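Local coordinates for glutamine--tRNA ligase (Saccharomyces cerevisiae, PDB 3TL4), which catalyses the ATP-dependent joining of glutamine to tRNA(Gln), the crystallised piece being its appended N-terminal tRNA-binding domain, at residues R136-R141 / K176-K181. Sequence-based numbering, arbitrary orientation.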
loop_
_atom_site.group_PDB
_atom_site.type_symbol
_atom_site.label_atom_id
_atom_site.label_comp_id
_atom_site.label_asym_id
_atom_site.label_seq_id
_atom_site.Cartn_x
_atom_site.Cartn_y
_atom_site.Cartn_z
ATOM N N ARG A 136 20.163 4.358 -24.393
ATOM C CA ARG A 136 20.845 3.859 -23.204
ATOM C C ARG A 136 20.517 2.373 -23.052
ATOM O O ARG A 136 21.374 1.575 -22.732
ATOM C CB ARG A 136 20.416 4.635 -21.950
ATOM C CG ARG A 136 21.210 4.275 -20.699
ATOM C CD ARG A 136 21.103 5.347 -19.601
ATOM N NE ARG A 136 19.715 5.609 -19.227
ATOM C CZ ARG A 136 19.047 4.911 -18.317
ATOM N NH1 ARG A 136 19.641 3.907 -17.667
ATOM N NH2 ARG A 136 17.792 5.220 -18.048
ATOM N N ILE A 137 19.262 2.015 -23.303
ATOM C CA ILE A 137 18.839 0.621 -23.236
ATOM C C ILE A 137 19.380 -0.281 -24.358
ATOM O O ILE A 137 19.713 -1.416 -24.106
ATOM C CB ILE A 137 17.318 0.500 -23.172
ATOM C CG1 ILE A 137 16.802 1.183 -21.900
ATOM C CG2 ILE A 137 16.926 -0.960 -23.170
ATOM C CD1 ILE A 137 15.294 1.340 -21.882
ATOM N N LEU A 138 19.463 0.221 -25.587
ATOM C CA LEU A 138 20.031 -0.556 -26.693
ATOM C C LEU A 138 21.509 -0.837 -26.477
ATOM O O LEU A 138 22.014 -1.889 -26.854
ATOM C CB LEU A 138 19.855 0.171 -28.027
ATOM C CG LEU A 138 18.491 0.040 -28.702
ATOM C CD1 LEU A 138 18.409 0.931 -29.927
ATOM C CD2 LEU A 138 18.260 -1.403 -29.079
ATOM N N THR A 139 22.197 0.115 -25.863
ATOM C CA THR A 139 23.617 -0.021 -25.587
ATOM C C THR A 139 23.904 -1.033 -24.490
ATOM O O THR A 139 24.852 -1.810 -24.592
ATOM C CB THR A 139 24.228 1.330 -25.199
ATOM O OG1 THR A 139 24.092 2.231 -26.303
ATOM C CG2 THR A 139 25.696 1.175 -24.861
ATOM N N GLU A 140 23.088 -1.028 -23.444
ATOM C CA GLU A 140 23.365 -1.842 -22.256
ATOM C C GLU A 140 22.646 -3.197 -22.292
ATOM O O GLU A 140 23.085 -4.174 -21.666
ATOM C CB GLU A 140 22.987 -1.055 -20.995
ATOM C CG GLU A 140 23.711 0.302 -20.854
ATOM C CD GLU A 140 25.225 0.160 -20.651
ATOM O OE1 GLU A 140 25.650 -0.758 -19.909
ATOM O OE2 GLU A 140 25.987 0.956 -21.248
ATOM N N ARG A 141 21.544 -3.237 -23.039
ATOM C CA ARG A 141 20.758 -4.445 -23.241
ATOM C C ARG A 141 20.213 -5.005 -21.947
ATOM O O ARG A 141 19.755 -4.250 -21.101
ATOM C CB ARG A 141 21.548 -5.500 -24.022
ATOM C CG ARG A 141 21.848 -5.046 -25.448
ATOM C CD ARG A 141 22.588 -6.108 -26.251
ATOM N NE ARG A 141 21.800 -7.329 -26.362
ATOM C CZ ARG A 141 20.736 -7.479 -27.153
ATOM N NH1 ARG A 141 20.317 -6.480 -27.937
ATOM N NH2 ARG A 141 20.096 -8.642 -27.169
ATOM N N LYS A 176 10.808 -6.849 -27.269
ATOM C CA LYS A 176 10.430 -6.266 -28.560
ATOM C C LYS A 176 11.549 -5.420 -29.168
ATOM O O LYS A 176 11.752 -5.418 -30.383
ATOM C CB LYS A 176 9.158 -5.425 -28.425
ATOM C CG LYS A 176 7.939 -6.232 -28.041
ATOM C CD LYS A 176 6.754 -5.344 -27.651
ATOM C CE LYS A 176 5.608 -6.205 -27.124
ATOM N NZ LYS A 176 4.504 -5.382 -26.556
ATOM N N LEU A 177 12.259 -4.690 -28.312
ATOM C CA LEU A 177 13.330 -3.776 -28.718
ATOM C C LEU A 177 14.677 -4.474 -28.902
ATOM O O LEU A 177 15.447 -4.137 -29.801
ATOM C CB LEU A 177 13.483 -2.679 -27.654
ATOM C CG LEU A 177 14.652 -1.690 -27.738
ATOM C CD1 LEU A 177 14.599 -0.860 -29.025
ATOM C CD2 LEU A 177 14.671 -0.790 -26.502
ATOM N N LEU A 178 14.969 -5.428 -28.025
ATOM C CA LEU A 178 16.302 -6.012 -27.951
ATOM C C LEU A 178 16.396 -7.263 -28.789
ATOM O O LEU A 178 17.467 -7.605 -29.288
ATOM C CB LEU A 178 16.671 -6.325 -26.498
ATOM C CG LEU A 178 16.812 -5.095 -25.585
ATOM C CD1 LEU A 178 17.558 -5.463 -24.328
ATOM C CD2 LEU A 178 17.558 -3.983 -26.292
ATOM N N GLY A 179 15.257 -7.923 -28.961
ATOM C CA GLY A 179 15.218 -9.254 -29.529
ATOM C C GLY A 179 15.604 -10.206 -28.427
ATOM O O GLY A 179 15.770 -9.779 -27.288
ATOM N N PRO A 180 15.756 -11.501 -28.749
ATOM C CA PRO A 180 16.071 -12.451 -27.674
ATOM C C PRO A 180 17.509 -12.313 -27.167
ATOM O O PRO A 180 18.352 -11.731 -27.860
ATOM C CB PRO A 180 15.838 -13.820 -28.332
ATOM C CG PRO A 180 15.949 -13.580 -29.788
ATOM C CD PRO A 180 15.485 -12.170 -30.031
ATOM N N LYS A 181 17.764 -12.816 -25.960
ATOM C CA LYS A 181 19.102 -12.828 -25.388
ATOM C C LYS A 181 20.038 -13.620 -26.281
ATOM O O LYS A 181 19.691 -14.709 -26.726
ATOM C CB LYS A 181 19.086 -13.445 -23.987
ATOM C CG LYS A 181 18.097 -12.774 -23.061
ATOM C CD LYS A 181 18.416 -13.110 -21.626
ATOM C CE LYS A 181 17.441 -12.451 -20.669
ATOM N NZ LYS A 181 17.822 -12.733 -19.260
HETATM O O HOH W 1 18.947 -10.295 -29.920
#
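The flat guanidinium of R141 presents its edge to the other segment, with the carbonyl oxygens of L178 and P180 both near its plane. NH1 of R141 donates a weak hydrogen bond to O of L178 (3.3 Å, 157°), an oxygen at the end of helix 166-178. A water bridges the two sides: it lies 2.6 Å from O of P180 and can also donate to O of L178, though its protons may be shared with other acceptors, and it accepts a long, weak bond from NH2 of R141. The main polar partner of this arginine is D185, in a salt bridge with NE; D182 is a weaker, longer ion pair. Arginine suits the place because one flat group can serve a carbonyl at its edge and carboxylates besides, and the turn at chi3 (61°) swings NE out of line with the extended carbons before it. An alanine here would probably leave the L178 carbonyl without its arginine donor and D185 without its salt-bridge mate. The contact joins two helix ends in the all-helical tRNA-binding domain: R141 and G179, both with positive phi, are the first residues to leave helical angles after helices 134-140 and 166-178. Glycine fits the second turn, since a CB there would clash with CD of P180. L178, buried, runs antiparallel beside the R141 side chain and sets CD1 3.5 Å from CA of R141, while its CD2 meets CD2 of L138 at 3.9 Å. On the preceding residue, L177, CG stands anti to the backbone N (chi1 172°); CD1 touches CD2 of L138 at 3.7 Å and CD2 reaches CG2 of I137 at 4.0 Å. Leucine suits positions 177 and 178, its two methyls meeting different neighbours; I137 also packs on I148 of helix 145-153.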